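Local coordinates for mandelate racemase/muconate lactonizing enzyme-like protein (Roseovarius sp. TM1035, PDB 3RCY) that belongs to the enolase superfamily, binds magnesium and probably abstracts a proton next to a carboxylate, as mandelate racemase and muconate lactonizing enzyme do, at residues 7-12 with 53-58; 22-27 with 38-43; 282-287 with 309-314. All blocks are in the same frame, centred on the assembly; numbering follows the deposited sequence.

Contact 1 (7-12 with 53-58); sequences LDIIVT and AVIEDV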
loop_
_atom_site.group_PDB
_atom_site.type_symbol
_atom_site.label_atom_id
_atom_site.label_comp_id
_atom_site.label_asym_id
_atom_site.label_seq_id
_atom_site.Cartn_x
_atom_site.Cartn_y
_atom_site.Cartn_z
ATOM N N LEU A 7 -1.955 20.084 47.313
ATOM C CA LEU A 7 -2.202 20.748 46.042
ATOM C C LEU A 7 -2.849 22.117 46.247
ATOM O O LEU A 7 -3.832 22.252 46.975
ATOM C CB LEU A 7 -3.108 19.884 45.152
ATOM C CG LEU A 7 -3.776 20.540 43.933
ATOM C CD1 LEU A 7 -2.766 20.970 42.848
ATOM C CD2 LEU A 7 -4.823 19.601 43.351
ATOM N N ASP A 8 -2.281 23.123 45.592
ATOM C CA ASP A 8 -2.918 24.421 45.466
ATOM C C ASP A 8 -3.062 24.738 43.985
ATOM O O ASP A 8 -2.133 24.514 43.202
ATOM C CB ASP A 8 -2.078 25.494 46.148
ATOM C CG ASP A 8 -1.969 25.274 47.634
ATOM O OD1 ASP A 8 -2.941 25.571 48.342
ATOM O OD2 ASP A 8 -0.918 24.788 48.099
ATOM N N ILE A 9 -4.232 25.239 43.606
ATOM C CA ILE A 9 -4.471 25.653 42.228
ATOM C C ILE A 9 -4.675 27.162 42.208
ATOM O O ILE A 9 -5.467 27.700 42.991
ATOM C CB ILE A 9 -5.716 24.958 41.615
ATOM C CG1 ILE A 9 -5.596 23.423 41.717
ATOM C CG2 ILE A 9 -5.917 25.419 40.154
ATOM C CD1 ILE A 9 -6.947 22.669 41.521
ATOM N N ILE A 10 -3.959 27.838 41.318
ATOM C CA ILE A 10 -4.110 29.277 41.158
ATOM C C ILE A 10 -4.400 29.593 39.702
ATOM O O ILE A 10 -3.594 29.293 38.819
ATOM C CB ILE A 10 -2.847 30.051 41.621
ATOM C CG1 ILE A 10 -2.582 29.823 43.114
ATOM C CG2 ILE A 10 -3.004 31.552 41.335
ATOM C CD1 ILE A 10 -1.140 30.118 43.518
ATOM N N VAL A 11 -5.564 30.180 39.457
ATOM C CA VAL A 11 -5.903 30.658 38.125
ATOM C C VAL A 11 -5.600 32.149 38.060
ATOM O O VAL A 11 -6.129 32.930 38.851
ATOM C CB VAL A 11 -7.376 30.375 37.774
ATOM C CG1 VAL A 11 -7.709 30.897 36.373
ATOM C CG2 VAL A 11 -7.653 28.871 37.873
ATOM N N THR A 12 -4.735 32.528 37.124
ATOM C CA THR A 12 -4.268 33.901 37.032
ATOM C C THR A 12 -4.482 34.484 35.640
ATOM O O THR A 12 -4.269 33.804 34.625
ATOM C CB THR A 12 -2.791 34.046 37.536
ATOM O OG1 THR A 12 -2.422 35.425 37.560
ATOM C CG2 THR A 12 -1.801 33.255 36.676
ATOM N N ALA A 53 -12.076 21.339 39.659
ATOM C CA ALA A 53 -12.651 20.086 40.144
ATOM C C ALA A 53 -11.958 18.884 39.491
ATOM O O ALA A 53 -11.689 17.893 40.160
ATOM C CB ALA A 53 -14.158 20.049 39.907
ATOM N N VAL A 54 -11.654 18.990 38.197
ATOM C CA VAL A 54 -10.978 17.903 37.468
ATOM C C VAL A 54 -9.574 17.670 38.033
ATOM O O VAL A 54 -9.193 16.525 38.324
ATOM C CB VAL A 54 -10.915 18.190 35.938
ATOM C CG1 VAL A 54 -9.972 17.199 35.213
ATOM C CG2 VAL A 54 -12.319 18.146 35.329
ATOM N N ILE A 55 -8.816 18.761 38.188
ATOM C CA ILE A 55 -7.442 18.701 38.706
ATOM C C ILE A 55 -7.409 18.101 40.116
ATOM O O ILE A 55 -6.634 17.183 40.386
ATOM C CB ILE A 55 -6.769 20.098 38.670
ATOM C CG1 ILE A 55 -6.543 20.531 37.215
ATOM C CG2 ILE A 55 -5.448 20.099 39.428
ATOM C CD1 ILE A 55 -6.305 22.031 37.042
ATOM N N GLU A 56 -8.276 18.602 40.995
ATOM C CA GLU A 56 -8.387 18.084 42.360
ATOM C C GLU A 56 -8.689 16.580 42.379
ATOM O O GLU A 56 -8.096 15.837 43.160
ATOM C CB GLU A 56 -9.441 18.875 43.168
ATOM C CG GLU A 56 -8.975 20.273 43.590
ATOM C CD GLU A 56 -10.088 21.135 44.191
ATOM O OE1 GLU A 56 -11.247 20.663 44.264
ATOM O OE2 GLU A 56 -9.804 22.290 44.591
ATOM N N ASP A 57 -9.592 16.140 41.500
ATOM C CA ASP A 57 -9.931 14.719 41.377
ATOM C C ASP A 57 -8.716 13.886 40.963
ATOM O O ASP A 57 -8.354 12.928 41.646
ATOM C CB ASP A 57 -11.070 14.516 40.372
ATOM C CG ASP A 57 -11.545 13.074 40.306
ATOM O OD1 ASP A 57 -10.780 12.207 39.838
ATOM O OD2 ASP A 57 -12.694 12.803 40.714
ATOM N N VAL A 58 -8.105 14.260 39.840
ATOM C CA VAL A 58 -6.919 13.572 39.320
ATOM C C VAL A 58 -5.821 13.453 40.387
ATOM O O VAL A 58 -5.266 12.366 40.615
ATOM C CB VAL A 58 -6.373 14.298 38.054
ATOM C CG1 VAL A 58 -4.995 13.749 37.657
ATOM C CG2 VAL A 58 -7.373 14.150 36.883
#
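Leu7 and Ile9 of strand 4-12 pack on Ile55 and Glu56 of helix 48-63 in an apolar strand-on-helix contact. It belongs to the N-terminal alpha/beta domain of the enolase superfamily, where a three-stranded antiparallel sheet is backed by helices. Strand and helix run nearly antiparallel, at 161°, with their axes 9.8 Å apart at closest approach. No hydrogen bond joins the two segments; the contact is made by van der Waals packing.

The methyl CG2 of Ile55 is met by both strand residues. CD1 of Ile9 lies 3.6 Å from it. From the other strand residue, CD2 of Leu7 reaches the same methyl at 4.0 Å. The side chains of Leu7 and Ile55 cross at about a right angle. Ile9 has CG1 anti to its carbonyl carbon (chi1 -55°) and an extended second torsion of 163°. This carries CD1 out to the helix, where it also touches CG of Glu56 at 3.8 Å. Leu7 CD2 lies 4.0 Å from Glu56 CA and so rests against the helix backbone. Glu56 thus lends its aliphatic part to the contact, at its solvent-facing border.

Other elements enclose the contact. Ile55 also touches Ile25 of strand 24-31 and Ala94 of helix 89-110. Leu7 reaches Leu29 of the same strand, Leu98 of the same helix and Phe59 further along helix 48-63. Another part of the helix surface meets a second subunit, where Val54, Asp57 and Val58 pack on Val46 of that chain.

Contact 2 (22-27 with 38-43); sequences RYWILV and WGECYA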
loop_
_atom_site.group_PDB
_atom_site.type_symbol
_atom_site.label_atom_id
_atom_site.label_comp_id
_atom_site.label_asym_id
_atom_site.label_seq_id
_atom_site.Cartn_x
_atom_site.Cartn_y
_atom_site.Cartn_z
ATOM N N ARG A 22 -6.489 34.214 28.034
ATOM C CA ARG A 22 -7.315 34.856 29.069
ATOM C C ARG A 22 -6.893 34.527 30.504
ATOM O O ARG A 22 -7.026 35.365 31.396
ATOM C CB ARG A 22 -8.800 34.521 28.876
ATOM C CG ARG A 22 -9.475 35.288 27.746
ATOM C CD ARG A 22 -10.990 35.073 27.773
ATOM N NE ARG A 22 -11.676 35.841 26.733
ATOM C CZ ARG A 22 -11.804 35.456 25.464
ATOM N NH1 ARG A 22 -11.288 34.300 25.045
ATOM N NH2 ARG A 22 -12.445 36.236 24.604
ATOM N N TYR A 23 -6.402 33.309 30.726
ATOM C CA TYR A 23 -5.969 32.881 32.059
ATOM C C TYR A 23 -5.001 31.713 31.951
ATOM O O TYR A 23 -5.012 30.971 30.956
ATOM C CB TYR A 23 -7.171 32.492 32.953
ATOM C CG TYR A 23 -8.042 31.433 32.315
ATOM C CD1 TYR A 23 -7.679 30.084 32.368
ATOM C CD2 TYR A 23 -9.212 31.781 31.623
ATOM C CE1 TYR A 23 -8.443 29.114 31.756
ATOM C CE2 TYR A 23 -9.996 30.806 31.011
ATOM C CZ TYR A 23 -9.601 29.473 31.078
ATOM O OH TYR A 23 -10.352 28.484 30.469
ATOM N N TRP A 24 -4.176 31.553 32.983
ATOM C CA TRP A 24 -3.257 30.425 33.093
ATOM C C TRP A 24 -3.597 29.632 34.344
ATOM O O TRP A 24 -3.925 30.208 35.380
ATOM C CB TRP A 24 -1.803 30.905 33.161
ATOM C CG TRP A 24 -1.380 31.749 31.991
ATOM C CD1 TRP A 24 -1.839 31.664 30.704
ATOM C CD2 TRP A 24 -0.402 32.792 31.998
ATOM N NE1 TRP A 24 -1.212 32.599 29.914
ATOM C CE2 TRP A 24 -0.325 33.304 30.682
ATOM C CE3 TRP A 24 0.419 33.343 32.988
ATOM C CZ2 TRP A 24 0.540 34.345 30.331
ATOM C CZ3 TRP A 24 1.287 34.376 32.636
ATOM C CH2 TRP A 24 1.334 34.869 31.321
ATOM N N ILE A 25 -3.530 28.310 34.237
ATOM C CA ILE A 25 -3.873 27.435 35.354
ATOM C C ILE A 25 -2.587 26.893 35.955
ATOM O O ILE A 25 -1.958 25.993 35.396
ATOM C CB ILE A 25 -4.814 26.272 34.933
ATOM C CG1 ILE A 25 -6.113 26.826 34.325
ATOM C CG2 ILE A 25 -5.130 25.380 36.143
ATOM C CD1 ILE A 25 -6.932 25.785 33.539
ATOM N N LEU A 26 -2.200 27.461 37.091
ATOM C CA LEU A 26 -0.988 27.046 37.786
ATOM C C LEU A 26 -1.330 26.049 38.882
ATOM O O LEU A 26 -2.359 26.182 39.556
ATOM C CB LEU A 26 -0.271 28.263 38.390
ATOM C CG LEU A 26 -0.032 29.470 37.466
ATOM C CD1 LEU A 26 0.637 30.590 38.247
ATOM C CD2 LEU A 26 0.801 29.089 36.234
ATOM N N VAL A 27 -0.476 25.044 39.049
ATOM C CA VAL A 27 -0.608 24.103 40.163
ATOM C C VAL A 27 0.662 24.117 41.008
ATOM O O VAL A 27 1.774 24.172 40.483
ATOM C CB VAL A 27 -0.965 22.657 39.695
ATOM C CG1 VAL A 27 -2.329 22.639 39.023
ATOM C CG2 VAL A 27 0.117 22.076 38.748
ATOM N N TRP A 38 6.119 23.615 41.007
ATOM C CA TRP A 38 5.124 24.339 40.232
ATOM C C TRP A 38 4.947 23.734 38.847
ATOM O O TRP A 38 5.914 23.306 38.212
ATOM C CB TRP A 38 5.499 25.815 40.105
ATOM C CG TRP A 38 5.324 26.604 41.378
ATOM C CD1 TRP A 38 6.227 26.735 42.396
ATOM C CD2 TRP A 38 4.176 27.382 41.757
ATOM N NE1 TRP A 38 5.712 27.543 43.390
ATOM C CE2 TRP A 38 4.456 27.953 43.022
ATOM C CE3 TRP A 38 2.938 27.645 41.154
ATOM C CZ2 TRP A 38 3.547 28.781 43.691
ATOM C CZ3 TRP A 38 2.030 28.473 41.824
ATOM C CH2 TRP A 38 2.343 29.027 43.082
ATOM N N GLY A 39 3.698 23.708 38.398
ATOM C CA GLY A 39 3.339 23.186 37.091
ATOM C C GLY A 39 2.272 24.061 36.478
ATOM O O GLY A 39 1.783 25.009 37.114
ATOM N N GLU A 40 1.906 23.757 35.239
ATOM C CA GLU A 40 0.890 24.538 34.544
ATOM C C GLU A 40 0.037 23.625 33.667
ATOM O O GLU A 40 0.573 22.823 32.899
ATOM C CB GLU A 40 1.547 25.654 33.724
ATOM C CG GLU A 40 0.559 26.505 32.938
ATOM C CD GLU A 40 1.145 27.817 32.442
ATOM O OE1 GLU A 40 2.335 28.120 32.716
ATOM O OE2 GLU A 40 0.388 28.547 31.762
ATOM N N CYS A 41 -1.283 23.714 33.822
ATOM C CA CYS A 41 -2.206 22.918 33.010
ATOM C C CYS A 41 -2.671 23.701 31.792
ATOM O O CYS A 41 -2.897 24.908 31.865
ATOM C CB CYS A 41 -3.424 22.478 33.827
ATOM S SG CYS A 41 -3.020 21.463 35.258
ATOM N N TYR A 42 -2.814 22.999 30.676
ATOM C CA TYR A 42 -3.286 23.589 29.438
ATOM C C TYR A 42 -4.527 22.807 29.010
ATOM O O TYR A 42 -4.428 21.722 28.417
ATOM C CB TYR A 42 -2.177 23.544 28.378
ATOM C CG TYR A 42 -2.404 24.466 27.193
ATOM C CD1 TYR A 42 -2.301 25.853 27.332
ATOM C CD2 TYR A 42 -2.706 23.950 25.935
ATOM C CE1 TYR A 42 -2.505 26.705 26.250
ATOM C CE2 TYR A 42 -2.912 24.791 24.841
ATOM C CZ TYR A 42 -2.804 26.167 25.009
ATOM O OH TYR A 42 -3.010 27.005 23.936
ATOM N N ALA A 43 -5.692 23.347 29.359
ATOM C CA ALA A 43 -6.968 22.676 29.147
ATOM C C ALA A 43 -8.108 23.688 29.264
ATOM O O ALA A 43 -8.302 24.290 30.325
ATOM C CB ALA A 43 -7.147 21.561 30.171
HETATM O O HOH W 1 -9.952 26.089 31.385
HETATM O O HOH W 2 -2.355 27.526 31.710
#
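Leu26 and Glu40 face each other as a non-hydrogen-bonded pair of the antiparallel hairpin formed by strands 24-31 and 36-41. Their side chains cross obliquely, with Leu26 CD2 4.0 Å from Glu40 OE1. Glu40 has CG anti to its backbone N (chi1 179°) and stays extended. Its OE2 thereby comes 3.5 Å from Trp24 CB, with carboxylate and indole planes 45° apart. The carboxylate is buried but well supplied with donors: OE1 accepts from Glu318 N, and OE2 from Gly315 N and a water. That water also joins Ile25 N to Cys41 O. With an alanine in place of Glu40, the amides of Gly315 and Glu318 would probably lose their acceptor and the water one of its anchors.

Trp38 brings the edge of its ring, at CZ3, to within 4.1 Å of Leu26 CB. On the other face, Val27 CG1 touches Cys41 SG at 4.0 Å, and Ile25 CG2 packs on Cys41 CB. Val27 and Gly39 exchange two backbone hydrogen bonds. Val27 CG2 lies 3.7 Å from Gly39 C.

The hairpin lies between two helices. Leu26 and Glu40 meet Val317 of helix 316-327, while Cys41 meets Ile55 of helix 48-63. Strand 4-12 flanks strand 24-31, bonding Trp24 and Leu26 through Thr12 and Ile10.

Contact 3 (282-287 with 309-314); sequences QPALGR and APHLYA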
loop_
_atom_site.group_PDB
_atom_site.type_symbol
_atom_site.label_atom_id
_atom_site.label_comp_id
_atom_site.label_asym_id
_atom_site.label_seq_id
_atom_site.Cartn_x
_atom_site.Cartn_y
_atom_site.Cartn_z
ATOM N N GLN A 282 4.578 19.870 17.835
ATOM C CA GLN A 282 4.438 21.038 18.702
ATOM C C GLN A 282 3.530 20.766 19.903
ATOM O O GLN A 282 2.500 21.433 20.072
ATOM C CB GLN A 282 3.896 22.222 17.891
ATOM C CG GLN A 282 4.696 22.535 16.623
ATOM C CD GLN A 282 3.972 23.504 15.719
ATOM O OE1 GLN A 282 2.836 23.257 15.299
ATOM N NE2 GLN A 282 4.628 24.617 15.405
ATOM N N PRO A 283 3.901 19.788 20.752
ATOM C CA PRO A 283 3.004 19.529 21.870
ATOM C C PRO A 283 3.019 20.694 22.845
ATOM O O PRO A 283 4.036 21.394 22.983
ATOM C CB PRO A 283 3.620 18.309 22.541
ATOM C CG PRO A 283 5.118 18.470 22.284
ATOM C CD PRO A 283 5.182 19.061 20.879
ATOM N N ALA A 284 1.874 20.930 23.472
ATOM C CA ALA A 284 1.839 21.764 24.658
ATOM C C ALA A 284 2.029 20.816 25.837
ATOM O O ALA A 284 1.152 19.994 26.121
ATOM C CB ALA A 284 0.493 22.493 24.755
ATOM N N LEU A 285 3.172 20.923 26.516
ATOM C CA LEU A 285 3.506 20.002 27.621
ATOM C C LEU A 285 2.460 19.981 28.736
ATOM O O LEU A 285 2.251 18.946 29.377
ATOM C CB LEU A 285 4.895 20.305 28.191
ATOM C CG LEU A 285 6.062 19.568 27.505
ATOM C CD1 LEU A 285 6.215 19.972 26.038
ATOM C CD2 LEU A 285 7.369 19.821 28.242
ATOM N N GLY A 286 1.806 21.121 28.955
ATOM C CA GLY A 286 0.708 21.227 29.932
ATOM C C GLY A 286 -0.578 20.552 29.481
ATOM O O GLY A 286 -1.534 20.448 30.249
ATOM N N ARG A 287 -0.602 20.105 28.230
ATOM C CA ARG A 287 -1.739 19.374 27.687
ATOM C C ARG A 287 -1.403 17.923 27.374
ATOM O O ARG A 287 -2.205 17.021 27.623
ATOM C CB ARG A 287 -2.242 20.053 26.399
ATOM C CG ARG A 287 -3.107 19.137 25.519
ATOM C CD ARG A 287 -3.766 19.909 24.398
ATOM N NE ARG A 287 -4.980 20.594 24.848
ATOM C CZ ARG A 287 -5.448 21.714 24.307
ATOM N NH1 ARG A 287 -4.790 22.304 23.314
ATOM N NH2 ARG A 287 -6.570 22.249 24.762
ATOM N N ALA A 309 9.138 21.187 18.423
ATOM C CA ALA A 309 9.075 22.627 18.644
ATOM C C ALA A 309 7.973 22.898 19.669
ATOM O O ALA A 309 6.834 23.154 19.289
ATOM C CB ALA A 309 8.818 23.369 17.324
ATOM N N PRO A 310 8.307 22.809 20.979
ATOM C CA PRO A 310 7.326 22.908 22.068
ATOM C C PRO A 310 6.437 24.151 21.962
ATOM O O PRO A 310 6.935 25.267 21.791
ATOM C CB PRO A 310 8.202 22.974 23.325
ATOM C CG PRO A 310 9.463 22.265 22.935
ATOM C CD PRO A 310 9.680 22.637 21.495
ATOM N N HIS A 311 5.131 23.931 22.037
ATOM C CA HIS A 311 4.134 24.991 21.940
ATOM C C HIS A 311 4.134 25.876 23.176
ATOM O O HIS A 311 4.304 25.384 24.293
ATOM C CB HIS A 311 2.736 24.369 21.793
ATOM C CG HIS A 311 1.628 25.374 21.696
ATOM N ND1 HIS A 311 0.854 25.742 22.776
ATOM C CD2 HIS A 311 1.174 26.099 20.645
ATOM C CE1 HIS A 311 -0.045 26.632 22.391
ATOM N NE2 HIS A 311 0.129 26.866 21.102
ATOM N N LEU A 312 3.934 27.176 22.971
ATOM C CA LEU A 312 3.626 28.074 24.080
ATOM C C LEU A 312 2.597 29.126 23.694
ATOM O O LEU A 312 2.895 30.059 22.949
ATOM C CB LEU A 312 4.886 28.759 24.652
ATOM C CG LEU A 312 4.563 29.597 25.907
ATOM C CD1 LEU A 312 4.385 28.717 27.155
ATOM C CD2 LEU A 312 5.590 30.682 26.168
ATOM N N TYR A 313 1.377 28.961 24.187
ATOM C CA TYR A 313 0.469 30.095 24.278
ATOM C C TYR A 313 -0.156 30.054 25.656
ATOM O O TYR A 313 -1.347 29.794 25.814
ATOM C CB TYR A 313 -0.583 30.145 23.154
ATOM C CG TYR A 313 -1.087 31.559 22.977
ATOM C CD1 TYR A 313 -0.248 32.546 22.453
ATOM C CD2 TYR A 313 -2.369 31.931 23.393
ATOM C CE1 TYR A 313 -0.678 33.861 22.317
ATOM C CE2 TYR A 313 -2.817 33.251 23.256
ATOM C CZ TYR A 313 -1.961 34.208 22.719
ATOM O OH TYR A 313 -2.370 35.518 22.585
ATOM N N ALA A 314 0.688 30.303 26.650
ATOM C CA ALA A 314 0.346 30.118 28.048
ATOM C C ALA A 314 1.420 30.808 28.886
ATOM O O ALA A 314 2.176 31.635 28.370
ATOM C CB ALA A 314 0.264 28.631 28.373
HETATM O O HOH W 3 5.965 25.519 18.061
HETATM O O HOH W 4 4.357 23.384 26.096
#
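The C-terminal ends of two neighbouring parallel barrel strands, 280-281 and 307-308, lead into the loops that meet here. They belong to the modified TIM barrel of the enolase superfamily, which carries its active site at this end. His311 is the main residue of the contact. Its backbone N donates to Pro283 O at 2.9 Å, and the donor lies above that carbonyl plane, 40° out of it. Its CB points toward 282-287 and sits 3.4 Å from Gln282 O. With CG anti to the backbone N (chi1 180°), the ring leads away from that segment, though ND1 still lies 3.8 Å from Ala284 CB. The side chain of His311 comes within about 4 Å of the bound magnesium, whose site includes Glu235 and Glu261.

Gln282 approaches the same site from the other segment. Its NE2 donates to the metal ligand Glu235 at OE1, so it probably helps to position that carboxylate. Its CB and CG pack against Ala309 O, and Gln282 CA makes a CA-H...O contact with the same oxygen. Further on, Gly286 N bonds Glu318 OE2 and Arg287 NH1 bonds Glu261 O. A water bridges the loops, accepting from Leu285 N at 2.8 Å and donating to His311 O at 2.7 Å.

From the N terminus, strand 4-12 comes first, and contact 1 closes its loop when helix 48-63 packs back on it. Contact 2 is nested inside that loop, as the hairpin of strands 24-31 and 36-41. The two touch directly, since strand 4-12 pairs with the hairpin's first strand in one sheet. Contact 3 follows in series, far along the chain in the barrel, and closes a loop spanning helix 290-302. It does not touch contact 1. Contact 2 does reach it, with Tyr42 N probably bonded to Gly286 O and Tyr42 OH packed near His311. The hairpin and the residue that follows it thus tie the N-terminal domain to the barrel.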